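Local atomic coordinates of arabinogalactan endo-1,4-beta-galactosidase (PDB entry 7OSK), a protein that probably cleaves internal beta-1,4-galactosidic links of arabinogalactan through its glycosyl hydrolase family 53 catalytic domain, which carries a bound calcium ion. Residues 306-309 / 313-316; 263-268 / 373-378; 151-156 / 163-168; 135-140 / 194-199. All coordinates share one frame; numbering follows the deposited sequence.

Contact 1. Residues 306-309 / 313-316; sequences PNIF and DLEV. With CA (calcium ion), chain C.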
loop_
_atom_site.group_PDB
_atom_site.type_symbol
_atom_site.label_atom_id
_atom_site.label_comp_id
_atom_site.label_asym_id
_atom_site.label_seq_id
_atom_site.Cartn_x
_atom_site.Cartn_y
_atom_site.Cartn_z
ATOM N N PRO A 306 0.608 -18.474 12.860
ATOM C CA PRO A 306 1.782 -17.674 13.241
ATOM C C PRO A 306 1.957 -16.404 12.415
ATOM O O PRO A 306 1.767 -16.424 11.201
ATOM C CB PRO A 306 2.951 -18.632 13.000
ATOM C CG PRO A 306 2.369 -19.979 13.173
ATOM C CD PRO A 306 0.965 -19.891 12.658
ATOM N N ASN A 307 2.320 -15.312 13.081
ATOM C CA ASN A 307 2.473 -14.024 12.419
ATOM C C ASN A 307 3.912 -13.763 11.993
ATOM O O ASN A 307 4.845 -14.382 12.498
ATOM C CB ASN A 307 1.995 -12.895 13.337
ATOM C CG ASN A 307 0.632 -13.172 13.945
ATOM O OD1 ASN A 307 -0.365 -13.312 13.233
ATOM N ND2 ASN A 307 0.580 -13.238 15.271
ATOM N N ILE A 308 4.073 -12.839 11.055
ATOM C CA ILE A 308 5.388 -12.413 10.598
ATOM C C ILE A 308 6.107 -11.697 11.739
ATOM O O ILE A 308 7.298 -11.912 11.976
ATOM C CB ILE A 308 5.262 -11.502 9.360
ATOM C CG1 ILE A 308 5.013 -12.364 8.121
ATOM C CG2 ILE A 308 6.512 -10.653 9.162
ATOM C CD1 ILE A 308 4.260 -11.666 7.016
ATOM N N PHE A 309 5.369 -10.837 12.434
ATOM C CA PHE A 309 5.849 -10.201 13.659
ATOM C C PHE A 309 5.542 -11.128 14.839
ATOM O O PHE A 309 4.498 -11.017 15.484
ATOM C CB PHE A 309 5.196 -8.823 13.835
ATOM C CG PHE A 309 6.101 -7.783 14.443
ATOM C CD1 PHE A 309 6.827 -8.045 15.593
ATOM C CD2 PHE A 309 6.226 -6.535 13.855
ATOM C CE1 PHE A 309 7.654 -7.076 16.146
ATOM C CE2 PHE A 309 7.049 -5.566 14.405
ATOM C CZ PHE A 309 7.764 -5.839 15.549
ATOM N N ASP A 313 12.318 -10.835 18.521
ATOM C CA ASP A 313 13.296 -10.728 17.442
ATOM C C ASP A 313 13.078 -9.493 16.566
ATOM O O ASP A 313 13.972 -8.663 16.419
ATOM C CB ASP A 313 13.245 -11.993 16.578
ATOM C CG ASP A 313 13.985 -11.839 15.264
ATOM O OD1 ASP A 313 15.023 -11.145 15.233
ATOM O OD2 ASP A 313 13.534 -12.427 14.258
ATOM N N LEU A 314 11.894 -9.374 15.976
ATOM C CA LEU A 314 11.603 -8.252 15.089
ATOM C C LEU A 314 11.461 -6.942 15.863
ATOM O O LEU A 314 11.550 -5.856 15.287
ATOM C CB LEU A 314 10.331 -8.521 14.285
ATOM C CG LEU A 314 10.514 -9.430 13.065
ATOM C CD1 LEU A 314 10.727 -10.874 13.486
ATOM C CD2 LEU A 314 9.329 -9.316 12.121
ATOM N N GLU A 315 11.246 -7.054 17.171
ATOM C CA GLU A 315 11.040 -5.887 18.023
ATOM C C GLU A 315 12.336 -5.101 18.245
ATOM O O GLU A 315 12.302 -3.886 18.444
ATOM C CB GLU A 315 10.446 -6.316 19.371
ATOM C CG GLU A 315 10.101 -5.157 20.302
ATOM C CD GLU A 315 9.535 -5.614 21.636
ATOM O OE1 GLU A 315 10.122 -6.527 22.255
ATOM O OE2 GLU A 315 8.507 -5.053 22.071
ATOM N N VAL A 316 13.477 -5.785 18.208
ATOM C CA VAL A 316 14.759 -5.116 18.413
ATOM C C VAL A 316 15.275 -4.533 17.099
ATOM O O VAL A 316 16.124 -3.643 17.100
ATOM C CB VAL A 316 15.831 -6.072 19.017
ATOM C CG1 VAL A 316 15.272 -6.808 20.229
ATOM C CG2 VAL A 316 16.348 -7.063 17.981
HETATM CA CA CA C . -2.352 -14.818 13.399
#

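Contact 2. Residues 263-268 / 373-378; sequences YPYWHG and ENQALF. With CA (calcium ion), chain C.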
loop_
_atom_site.group_PDB
_atom_site.type_symbol
_atom_site.label_atom_id
_atom_site.label_comp_id
_atom_site.label_asym_id
_atom_site.label_seq_id
_atom_site.Cartn_x
_atom_site.Cartn_y
_atom_site.Cartn_z
ATOM N N TYR A 263 9.262 -1.112 6.300
ATOM C CA TYR A 263 9.026 -1.883 7.511
ATOM C C TYR A 263 10.329 -1.901 8.312
ATOM O O TYR A 263 11.296 -2.540 7.892
ATOM C CB TYR A 263 8.572 -3.305 7.178
ATOM C CG TYR A 263 7.274 -3.364 6.401
ATOM C CD1 TYR A 263 6.052 -3.179 7.037
ATOM C CD2 TYR A 263 7.268 -3.606 5.032
ATOM C CE1 TYR A 263 4.867 -3.231 6.334
ATOM C CE2 TYR A 263 6.087 -3.662 4.321
ATOM C CZ TYR A 263 4.890 -3.474 4.976
ATOM O OH TYR A 263 3.714 -3.531 4.265
ATOM N N PRO A 264 10.369 -1.187 9.454
ATOM C CA PRO A 264 11.622 -1.027 10.207
ATOM C C PRO A 264 12.308 -2.346 10.555
ATOM O O PRO A 264 13.537 -2.416 10.577
ATOM C CB PRO A 264 11.174 -0.311 11.487
ATOM C CG PRO A 264 9.904 0.348 11.139
ATOM C CD PRO A 264 9.237 -0.542 10.145
ATOM N N TYR A 265 11.512 -3.377 10.822
ATOM C CA TYR A 265 12.043 -4.679 11.221
ATOM C C TYR A 265 12.618 -5.458 10.036
ATOM O O TYR A 265 13.062 -6.596 10.192
ATOM C CB TYR A 265 10.952 -5.510 11.916
ATOM C CG TYR A 265 9.589 -5.467 11.249
ATOM C CD1 TYR A 265 9.301 -6.264 10.147
ATOM C CD2 TYR A 265 8.588 -4.631 11.728
ATOM C CE1 TYR A 265 8.053 -6.228 9.542
ATOM C CE2 TYR A 265 7.342 -4.588 11.132
ATOM C CZ TYR A 265 7.080 -5.388 10.042
ATOM O OH TYR A 265 5.840 -5.342 9.451
ATOM N N TRP A 266 12.612 -4.837 8.859
ATOM C CA TRP A 266 13.117 -5.461 7.641
ATOM C C TRP A 266 14.113 -4.570 6.917
ATOM O O TRP A 266 15.144 -5.039 6.441
ATOM C CB TRP A 266 11.965 -5.784 6.685
ATOM C CG TRP A 266 11.237 -7.055 6.970
ATOM C CD1 TRP A 266 11.675 -8.110 7.716
ATOM C CD2 TRP A 266 9.931 -7.410 6.504
ATOM N NE1 TRP A 266 10.722 -9.099 7.743
ATOM C CE2 TRP A 266 9.641 -8.692 7.007
ATOM C CE3 TRP A 266 8.976 -6.765 5.711
ATOM C CZ2 TRP A 266 8.438 -9.343 6.743
ATOM C CZ3 TRP A 266 7.783 -7.412 5.451
ATOM C CH2 TRP A 266 7.523 -8.687 5.966
ATOM N N HIS A 267 13.795 -3.283 6.839
ATOM C CA HIS A 267 14.461 -2.385 5.905
ATOM C C HIS A 267 15.465 -1.444 6.564
ATOM O O HIS A 267 16.350 -0.917 5.891
ATOM C CB HIS A 267 13.405 -1.583 5.144
ATOM C CG HIS A 267 12.520 -2.431 4.281
ATOM N ND1 HIS A 267 11.167 -2.209 4.155
ATOM C CD2 HIS A 267 12.800 -3.502 3.501
ATOM C CE1 HIS A 267 10.650 -3.108 3.336
ATOM N NE2 HIS A 267 11.619 -3.903 2.924
ATOM N N GLY A 268 15.337 -1.234 7.871
ATOM C CA GLY A 268 16.331 -0.472 8.609
ATOM C C GLY A 268 15.781 0.412 9.711
ATOM O O GLY A 268 14.605 0.337 10.070
ATOM N N GLU A 373 -2.414 -9.778 12.059
ATOM C CA GLU A 373 -3.444 -9.157 12.892
ATOM C C GLU A 373 -2.855 -8.372 14.065
ATOM O O GLU A 373 -3.499 -7.460 14.588
ATOM C CB GLU A 373 -4.438 -10.208 13.414
ATOM C CG GLU A 373 -3.949 -11.112 14.550
ATOM C CD GLU A 373 -3.426 -12.461 14.084
ATOM O OE1 GLU A 373 -3.236 -12.665 12.863
ATOM O OE2 GLU A 373 -3.206 -13.325 14.959
ATOM N N ASN A 374 -1.637 -8.715 14.472
ATOM C CA ASN A 374 -0.973 -7.993 15.552
ATOM C C ASN A 374 -0.275 -6.742 15.030
ATOM O O ASN A 374 0.418 -6.055 15.780
ATOM C CB ASN A 374 0.035 -8.889 16.284
ATOM C CG ASN A 374 1.193 -9.317 15.405
ATOM O OD1 ASN A 374 1.027 -9.557 14.210
ATOM N ND2 ASN A 374 2.378 -9.420 16.001
ATOM N N GLN A 375 -0.459 -6.458 13.741
ATOM C CA GLN A 375 0.078 -5.250 13.120
ATOM C C GLN A 375 -1.028 -4.373 12.540
ATOM O O GLN A 375 -0.749 -3.349 11.923
ATOM C CB GLN A 375 1.072 -5.602 12.014
ATOM C CG GLN A 375 2.392 -6.158 12.505
ATOM C CD GLN A 375 3.442 -6.188 11.413
ATOM O OE1 GLN A 375 4.031 -7.232 11.131
ATOM N NE2 GLN A 375 3.683 -5.040 10.793
ATOM N N ALA A 376 -2.279 -4.780 12.723
ATOM C CA ALA A 376 -3.411 -3.972 12.285
ATOM C C ALA A 376 -3.625 -2.817 13.257
ATOM O O ALA A 376 -2.996 -2.767 14.310
ATOM C CB ALA A 376 -4.668 -4.823 12.178
ATOM N N LEU A 377 -4.501 -1.885 12.893
ATOM C CA LEU A 377 -4.837 -0.767 13.771
ATOM C C LEU A 377 -6.134 -1.045 14.533
ATOM O O LEU A 377 -6.659 -0.171 15.226
ATOM C CB LEU A 377 -4.952 0.529 12.964
ATOM C CG LEU A 377 -3.647 1.022 12.329
ATOM C CD1 LEU A 377 -3.895 2.214 11.415
ATOM C CD2 LEU A 377 -2.627 1.388 13.397
ATOM N N PHE A 378 -6.637 -2.271 14.396
ATOM C CA PHE A 378 -7.791 -2.750 15.150
ATOM C C PHE A 378 -7.383 -4.011 15.905
ATOM O O PHE A 378 -6.504 -4.743 15.449
ATOM C CB PHE A 378 -8.971 -3.051 14.222
ATOM C CG PHE A 378 -9.489 -1.851 13.484
ATOM C CD1 PHE A 378 -8.846 -1.389 12.350
ATOM C CD2 PHE A 378 -10.632 -1.195 13.915
ATOM C CE1 PHE A 378 -9.324 -0.286 11.664
ATOM C CE2 PHE A 378 -11.116 -0.092 13.233
ATOM C CZ PHE A 378 -10.460 0.362 12.106
HETATM CA CA CA C . -2.352 -14.818 13.399
#

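Contact 3. Residues 151-156 / 163-168; sequences KAWANL and EAVYNW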
loop_
_atom_site.group_PDB
_atom_site.type_symbol
_atom_site.label_atom_id
_atom_site.label_comp_id
_atom_site.label_asym_id
_atom_site.label_seq_id
_atom_site.Cartn_x
_atom_site.Cartn_y
_atom_site.Cartn_z
ATOM N N LYS A 151 -2.430 -15.224 -15.411
ATOM C CA LYS A 151 -2.581 -16.501 -16.105
ATOM C C LYS A 151 -2.808 -16.346 -17.605
ATOM O O LYS A 151 -2.326 -17.156 -18.397
ATOM C CB LYS A 151 -3.740 -17.295 -15.501
ATOM C CG LYS A 151 -3.455 -17.846 -14.112
ATOM C CD LYS A 151 -4.677 -18.531 -13.522
ATOM C CE LYS A 151 -5.564 -17.568 -12.752
ATOM N NZ LYS A 151 -6.245 -16.547 -13.594
ATOM N N ALA A 152 -3.535 -15.301 -17.991
ATOM C CA ALA A 152 -3.890 -15.093 -19.391
ATOM C C ALA A 152 -2.803 -14.337 -20.151
ATOM O O ALA A 152 -2.844 -14.251 -21.377
ATOM C CB ALA A 152 -5.208 -14.350 -19.488
ATOM N N TRP A 153 -1.835 -13.790 -19.417
ATOM C CA TRP A 153 -0.729 -13.043 -20.018
ATOM C C TRP A 153 0.542 -13.889 -20.096
ATOM O O TRP A 153 1.542 -13.468 -20.676
ATOM C CB TRP A 153 -0.444 -11.771 -19.214
ATOM C CG TRP A 153 -1.582 -10.790 -19.166
ATOM C CD1 TRP A 153 -2.842 -10.969 -19.654
ATOM C CD2 TRP A 153 -1.556 -9.474 -18.595
ATOM N NE1 TRP A 153 -3.603 -9.849 -19.422
ATOM C CE2 TRP A 153 -2.838 -8.916 -18.775
ATOM C CE3 TRP A 153 -0.576 -8.713 -17.951
ATOM C CZ2 TRP A 153 -3.165 -7.636 -18.335
ATOM C CZ3 TRP A 153 -0.903 -7.443 -17.514
ATOM C CH2 TRP A 153 -2.186 -6.917 -17.708
ATOM N N ALA A 154 0.486 -15.084 -19.515
ATOM C CA ALA A 154 1.663 -15.927 -19.326
ATOM C C ALA A 154 2.413 -16.245 -20.619
ATOM O O ALA A 154 3.645 -16.209 -20.647
ATOM C CB ALA A 154 1.257 -17.220 -18.641
ATOM N N ASN A 155 1.674 -16.559 -21.680
ATOM C CA ASN A 155 2.279 -17.010 -22.932
ATOM C C ASN A 155 2.093 -16.019 -24.074
ATOM O O ASN A 155 2.289 -16.360 -25.242
ATOM C CB ASN A 155 1.707 -18.374 -23.327
ATOM C CG ASN A 155 2.147 -19.480 -22.387
ATOM O OD1 ASN A 155 3.271 -19.976 -22.481
ATOM N ND2 ASN A 155 1.263 -19.873 -21.475
ATOM N N LEU A 156 1.716 -14.791 -23.737
ATOM C CA LEU A 156 1.664 -13.722 -24.726
ATOM C C LEU A 156 3.078 -13.250 -25.032
ATOM O O LEU A 156 3.886 -13.059 -24.119
ATOM C CB LEU A 156 0.813 -12.551 -24.228
ATOM C CG LEU A 156 -0.660 -12.837 -23.927
ATOM C CD1 LEU A 156 -1.364 -11.554 -23.514
ATOM C CD2 LEU A 156 -1.360 -13.472 -25.121
ATOM N N GLU A 163 0.320 -4.675 -25.503
ATOM C CA GLU A 163 -1.063 -4.406 -25.866
ATOM C C GLU A 163 -2.000 -4.809 -24.729
ATOM O O GLU A 163 -3.100 -4.273 -24.600
ATOM C CB GLU A 163 -1.436 -5.152 -27.152
ATOM C CG GLU A 163 -2.668 -4.602 -27.856
ATOM C CD GLU A 163 -2.408 -3.262 -28.525
ATOM O OE1 GLU A 163 -1.697 -3.239 -29.553
ATOM O OE2 GLU A 163 -2.914 -2.233 -28.026
ATOM N N ALA A 164 -1.554 -5.755 -23.906
ATOM C CA ALA A 164 -2.369 -6.268 -22.810
ATOM C C ALA A 164 -2.380 -5.315 -21.618
ATOM O O ALA A 164 -3.443 -5.007 -21.079
ATOM C CB ALA A 164 -1.875 -7.640 -22.380
ATOM N N VAL A 165 -1.203 -4.855 -21.203
ATOM C CA VAL A 165 -1.110 -3.946 -20.064
ATOM C C VAL A 165 -1.829 -2.634 -20.356
ATOM O O VAL A 165 -2.447 -2.050 -19.465
ATOM C CB VAL A 165 0.356 -3.646 -19.676
ATOM C CG1 VAL A 165 0.998 -4.876 -19.060
ATOM C CG2 VAL A 165 1.157 -3.159 -20.878
ATOM N N TYR A 166 -1.764 -2.181 -21.602
ATOM C CA TYR A 166 -2.419 -0.936 -21.978
ATOM C C TYR A 166 -3.932 -1.090 -21.951
ATOM O O TYR A 166 -4.629 -0.334 -21.271
ATOM C CB TYR A 166 -1.975 -0.473 -23.366
ATOM C CG TYR A 166 -2.753 0.730 -23.854
ATOM C CD1 TYR A 166 -2.398 2.015 -23.463
ATOM C CD2 TYR A 166 -3.853 0.580 -24.691
ATOM C CE1 TYR A 166 -3.111 3.117 -23.898
ATOM C CE2 TYR A 166 -4.571 1.676 -25.130
ATOM C CZ TYR A 166 -4.196 2.941 -24.730
ATOM O OH TYR A 166 -4.907 4.035 -25.166
ATOM N N ASN A 167 -4.434 -2.073 -22.693
ATOM C CA ASN A 167 -5.871 -2.264 -22.842
ATOM C C ASN A 167 -6.555 -2.639 -21.533
ATOM O O ASN A 167 -7.703 -2.267 -21.300
ATOM C CB ASN A 167 -6.155 -3.336 -23.890
ATOM C CG ASN A 167 -7.628 -3.447 -24.216
ATOM O OD1 ASN A 167 -8.335 -4.302 -23.680
ATOM N ND2 ASN A 167 -8.102 -2.572 -25.096
ATOM N N TRP A 168 -5.852 -3.376 -20.680
ATOM C CA TRP A 168 -6.410 -3.771 -19.393
ATOM C C TRP A 168 -6.439 -2.585 -18.437
ATOM O O TRP A 168 -7.441 -2.352 -17.762
ATOM C CB TRP A 168 -5.615 -4.922 -18.774
ATOM C CG TRP A 168 -6.213 -5.403 -17.490
ATOM C CD1 TRP A 168 -7.197 -6.338 -17.344
ATOM C CD2 TRP A 168 -5.878 -4.965 -16.169
ATOM N NE1 TRP A 168 -7.494 -6.509 -16.013
ATOM C CE2 TRP A 168 -6.698 -5.679 -15.271
ATOM C CE3 TRP A 168 -4.964 -4.039 -15.657
ATOM C CZ2 TRP A 168 -6.629 -5.497 -13.892
ATOM C CZ3 TRP A 168 -4.898 -3.860 -14.287
ATOM C CH2 TRP A 168 -5.726 -4.585 -13.420
#

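Contact 4. Residues 135-140 / 194-199; sequences FHYSDW and NGFLWP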
loop_
_atom_site.group_PDB
_atom_site.type_symbol
_atom_site.label_atom_id
_atom_site.label_comp_id
_atom_site.label_asym_id
_atom_site.label_seq_id
_atom_site.Cartn_x
_atom_site.Cartn_y
_atom_site.Cartn_z
ATOM N N PHE A 135 -2.122 -1.426 -8.879
ATOM C CA PHE A 135 -2.207 -2.535 -9.824
ATOM C C PHE A 135 -0.957 -3.406 -9.748
ATOM O O PHE A 135 0.093 -3.041 -10.271
ATOM C CB PHE A 135 -2.390 -2.018 -11.255
ATOM C CG PHE A 135 -3.662 -1.251 -11.468
ATOM C CD1 PHE A 135 -4.887 -1.895 -11.448
ATOM C CD2 PHE A 135 -3.633 0.114 -11.704
ATOM C CE1 PHE A 135 -6.056 -1.193 -11.650
ATOM C CE2 PHE A 135 -4.801 0.821 -11.906
ATOM C CZ PHE A 135 -6.013 0.166 -11.881
ATOM N N HIS A 136 -1.073 -4.559 -9.099
ATOM C CA HIS A 136 0.051 -5.483 -8.986
ATOM C C HIS A 136 0.440 -6.049 -10.349
ATOM O O HIS A 136 1.561 -6.525 -10.528
ATOM C CB HIS A 136 -0.283 -6.625 -8.021
ATOM C CG HIS A 136 -0.250 -6.224 -6.579
ATOM N ND1 HIS A 136 0.296 -7.022 -5.597
ATOM C CD2 HIS A 136 -0.694 -5.109 -5.954
ATOM C CE1 HIS A 136 0.188 -6.413 -4.428
ATOM N NE2 HIS A 136 -0.410 -5.251 -4.617
ATOM N N TYR A 137 -0.481 -5.972 -11.309
ATOM C CA TYR A 137 -0.298 -6.591 -12.618
ATOM C C TYR A 137 0.101 -8.054 -12.442
ATOM O O TYR A 137 1.033 -8.551 -13.070
ATOM C CB TYR A 137 0.735 -5.821 -13.445
ATOM C CG TYR A 137 0.239 -4.454 -13.868
ATOM C CD1 TYR A 137 -0.721 -4.323 -14.866
ATOM C CD2 TYR A 137 0.720 -3.299 -13.267
ATOM C CE1 TYR A 137 -1.186 -3.080 -15.254
ATOM C CE2 TYR A 137 0.260 -2.050 -13.650
ATOM C CZ TYR A 137 -0.692 -1.947 -14.643
ATOM O OH TYR A 137 -1.150 -0.706 -15.025
ATOM N N SER A 138 -0.634 -8.723 -11.562
ATOM C CA SER A 138 -0.465 -10.139 -11.277
ATOM C C SER A 138 -1.814 -10.660 -10.802
ATOM O O SER A 138 -2.678 -9.870 -10.421
ATOM C CB SER A 138 0.616 -10.360 -10.218
ATOM O OG SER A 138 0.740 -11.733 -9.889
ATOM N N ASP A 139 -2.009 -11.974 -10.827
ATOM C CA ASP A 139 -3.265 -12.551 -10.355
ATOM C C ASP A 139 -3.261 -12.668 -8.837
ATOM O O ASP A 139 -4.306 -12.867 -8.223
ATOM C CB ASP A 139 -3.518 -13.924 -10.985
ATOM C CG ASP A 139 -4.088 -13.831 -12.391
ATOM O OD1 ASP A 139 -4.747 -12.820 -12.713
ATOM O OD2 ASP A 139 -3.884 -14.777 -13.179
ATOM N N TRP A 140 -2.087 -12.548 -8.228
ATOM C CA TRP A 140 -1.994 -12.586 -6.774
ATOM C C TRP A 140 -0.804 -11.757 -6.288
ATOM O O TRP A 140 -0.363 -10.849 -6.991
ATOM C CB TRP A 140 -1.892 -14.037 -6.293
ATOM C CG TRP A 140 -2.584 -14.305 -4.976
ATOM C CD1 TRP A 140 -3.743 -13.741 -4.522
ATOM C CD2 TRP A 140 -2.149 -15.205 -3.950
ATOM N NE1 TRP A 140 -4.055 -14.233 -3.277
ATOM C CE2 TRP A 140 -3.092 -15.134 -2.904
ATOM C CE3 TRP A 140 -1.054 -16.063 -3.811
ATOM C CZ2 TRP A 140 -2.973 -15.886 -1.738
ATOM C CZ3 TRP A 140 -0.936 -16.807 -2.652
ATOM C CH2 TRP A 140 -1.889 -16.715 -1.631
ATOM N N ASN A 194 12.875 -5.243 -8.810
ATOM C CA ASN A 194 13.430 -6.158 -9.797
ATOM C C ASN A 194 12.521 -6.242 -11.014
ATOM O O ASN A 194 12.511 -7.241 -11.735
ATOM C CB ASN A 194 13.629 -7.540 -9.176
ATOM C CG ASN A 194 14.554 -7.504 -7.977
ATOM O OD1 ASN A 194 15.501 -6.723 -7.936
ATOM N ND2 ASN A 194 14.278 -8.345 -6.987
ATOM N N GLY A 195 11.755 -5.177 -11.234
ATOM C CA GLY A 195 10.810 -5.127 -12.331
ATOM C C GLY A 195 9.512 -5.831 -11.989
ATOM O O GLY A 195 9.268 -6.185 -10.835
ATOM N N PHE A 196 8.679 -6.030 -13.005
ATOM C CA PHE A 196 7.399 -6.721 -12.860
ATOM C C PHE A 196 7.123 -7.524 -14.121
ATOM O O PHE A 196 7.812 -7.359 -15.125
ATOM C CB PHE A 196 6.242 -5.741 -12.578
ATOM C CG PHE A 196 5.878 -4.829 -13.740
ATOM C CD1 PHE A 196 6.838 -4.358 -14.628
ATOM C CD2 PHE A 196 4.559 -4.433 -13.928
ATOM C CE1 PHE A 196 6.487 -3.519 -15.679
ATOM C CE2 PHE A 196 4.206 -3.595 -14.979
ATOM C CZ PHE A 196 5.169 -3.138 -15.852
ATOM N N LEU A 197 6.119 -8.394 -14.061
ATOM C CA LEU A 197 5.746 -9.226 -15.201
ATOM C C LEU A 197 6.927 -10.063 -15.693
ATOM O O LEU A 197 7.323 -9.967 -16.855
ATOM C CB LEU A 197 5.206 -8.356 -16.341
ATOM C CG LEU A 197 3.862 -7.674 -16.084
ATOM C CD1 LEU A 197 3.577 -6.654 -17.172
ATOM C CD2 LEU A 197 2.752 -8.704 -16.013
ATOM N N TRP A 198 7.485 -10.882 -14.805
ATOM C CA TRP A 198 8.665 -11.676 -15.132
ATOM C C TRP A 198 8.365 -12.754 -16.175
ATOM O O TRP A 198 7.255 -13.284 -16.219
ATOM C CB TRP A 198 9.231 -12.336 -13.876
ATOM C CG TRP A 198 9.802 -11.372 -12.887
ATOM C CD1 TRP A 198 10.123 -10.068 -13.109
ATOM C CD2 TRP A 198 10.117 -11.634 -11.516
ATOM N NE1 TRP A 198 10.623 -9.499 -11.962
ATOM C CE2 TRP A 198 10.628 -10.442 -10.969
ATOM C CE3 TRP A 198 10.017 -12.763 -10.698
ATOM C CZ2 TRP A 198 11.036 -10.344 -9.643
ATOM C CZ3 TRP A 198 10.424 -12.663 -9.382
ATOM C CH2 TRP A 198 10.927 -11.463 -8.868
ATOM N N PRO A 199 9.358 -13.088 -17.017
ATOM C CA PRO A 199 10.694 -12.486 -17.094
ATOM C C PRO A 199 10.764 -11.286 -18.043
ATOM O O PRO A 199 11.786 -10.602 -18.074
ATOM C CB PRO A 199 11.555 -13.636 -17.614
ATOM C CG PRO A 199 10.633 -14.411 -18.486
ATOM C CD PRO A 199 9.248 -14.264 -17.901
HETATM O O HOH W 1 3.970 -8.347 -11.933
#

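Contact 1. Residues 306-309 / 313-316
Apolar packing of a loop against the short helix that follows it makes this contact, in the long connection after strand 287-293 of a (beta/alpha)8 (TIM) barrel. Leu-314 CB sits over one face of the Phe-309 ring, 3.9 Å from the ring centroid and 23° off the normal, a CH-pi contact displaced toward the rim. Leu-314 CG stands anti to the carbonyl carbon (chi1 -80°), and from it CD2 reaches to 3.3 Å from Ile-308 O. Tyr-265 and Tyr-295 each pair edge-to-face with the Phe-309 ring, which is buried among them. Were Phe-309 replaced by an alanine, a gap would probably open beneath Leu-314 CB and both tyrosines would lose their aromatic partner. Two residues before Phe-309 the loop binds the calcium ion through Asn-307; Asp-301, Asp-303, His-305 and, from the loop after strand 346-352, Asn-370 and Glu-373 complete the site. Asn-307 contributes a single ligand, its amide oxygen OD1, 2.5 Å from the calcium ion.

Contact 2. Residues 263-268 / 373-378
Tyr-265 meets the end of Gln-375 at the hydroxyl edge of its ring, a polar contact between the short helix 264-267, after strand 257-261 of the TIM barrel, and the loop after strand 346-352. The two side chains approach from opposite directions, and the phenol and amide planes stand 88° apart, so the groups do not stack. Gln-375 NE2 donates to Tyr-265 OH across 2.6 Å, with an N-H...O angle of 152°, and the oxygen lies close to the amide plane of the glutamine. Gln-375 reaches this far because its chain is extended beyond CG (chi2 -167°). Both residues are buried, so the bond gives the amide NH2 and the phenol oxygen a polar partner away from solvent.

Each partner is bordered by its own part of the chain. Tyr-263 CB lies over one face of the Tyr-265 ring, near the rim, while Tyr-263 O accepts from the backbone nitrogens of both Trp-266 and His-267. On the other side, Asn-374 ND2 bonds to the carbonyl oxygen of Thr-298, and Gln-375 O accepts from Tyr-351 OH. Two residues before the glutamine the loop joins the calcium site, and there the carboxylate of Glu-373 binds through both oxygens, with OE1 2.4 Å and OE2 2.3 Å from the calcium ion.

Contact 3. Residues 151-156 / 163-168
The indole of Trp-153 lies with one face over helix 158-178 and one edge against Trp-168, packing the loop after strand 130-135 of the TIM barrel onto the helix it leads into. Ala-164 CB sits 4.1 Å from the centroid of the five-membered ring of Trp-153 and 15° off its normal, a CH-pi contact. Farther along the indole, Trp-153 CZ3 touches Val-165 CG1 at 3.5 Å, the two side chains crossing at about a right angle. Trp-168 is turned across the first indole: the six-membered ring of Trp-153 points its edge at the face of the Trp-168 five-membered ring, with planes at 83°. A serine in place of Trp-153 would probably strip the cover from Ala-164 and Val-165 and leave Trp-168 without its edge-to-face partner. Leu-156, at the end of a type I turn begun by Trp-153, adds CD1 at 4.1 Å from Ala-164 CB. In Trp-168, CG stands anti to the backbone N (chi1 -177°), which turns the indole so that CG lies 3.9 Å from Trp-153 CZ2.

Contact 4. Residues 135-140 / 194-199
Tyr-137 packs against Phe-196 and Leu-197, and these three buried residues account for nearly all the surface covered between the loops after strands 130-135 and 185-188 of the TIM barrel. The side chains of Tyr-137 and Phe-196 lie side by side and point the same way, but their rings are turned steeply against each other. Their planes stand at 76° and their centroids 5.8 Å apart, an offset edge-to-face pair in which the edge of Phe-196 is directed at the face of Tyr-137. The nearest ring atoms are Tyr-137 CD2 and Phe-196 CE2, 3.9 Å apart. Phe-196 holds CG between its backbone N and carbonyl carbon (chi1 69°), which brings CD2 and CE2 alongside the tyrosine.

Leu-197 meets the backbone of Tyr-137 instead: its CD2 comes to 3.4 Å from Tyr-137 O. A water also joins the main chains, accepting from Leu-197 N at 3.0 Å and lying 3.2 Å from Tyr-137 O, to which it can donate. The phenol end of Tyr-137 is held elsewhere, by Thr-169 OG1 on helix 158-178. Helix 206-223 backs the contact, with Ala-216 against Tyr-137, Leu-213 against Phe-196, and Leu-212 against both Phe-196 and Leu-197, while Val-165 of helix 158-178 also reaches Leu-197.

The four contacts form two pairs in one TIM barrel. Contacts 1 and 2, with centres about 8 Å apart, share the calcium ion and join directly where Asn-374 ND2 lies 2.7 Å from Phe-309 O, a probable hydrogen bond. Contacts 3 and 4, about 11 Å between centres, are tied by the salt bridge of Lys-151 NZ to Asp-139 OD2; helix 158-178 supplies a segment of contact 3 and neighbours contact 4. Contact 2 lies across the chain's centre from contact 3. Of the buried contacts, 2 rests on a direct side-chain hydrogen bond, 4 on aromatic and apolar packing with a water between main chains. Contacts 1 and 3, partly buried, use apolar and CH-pi packing, contact 3 also an edge-to-face indole pair.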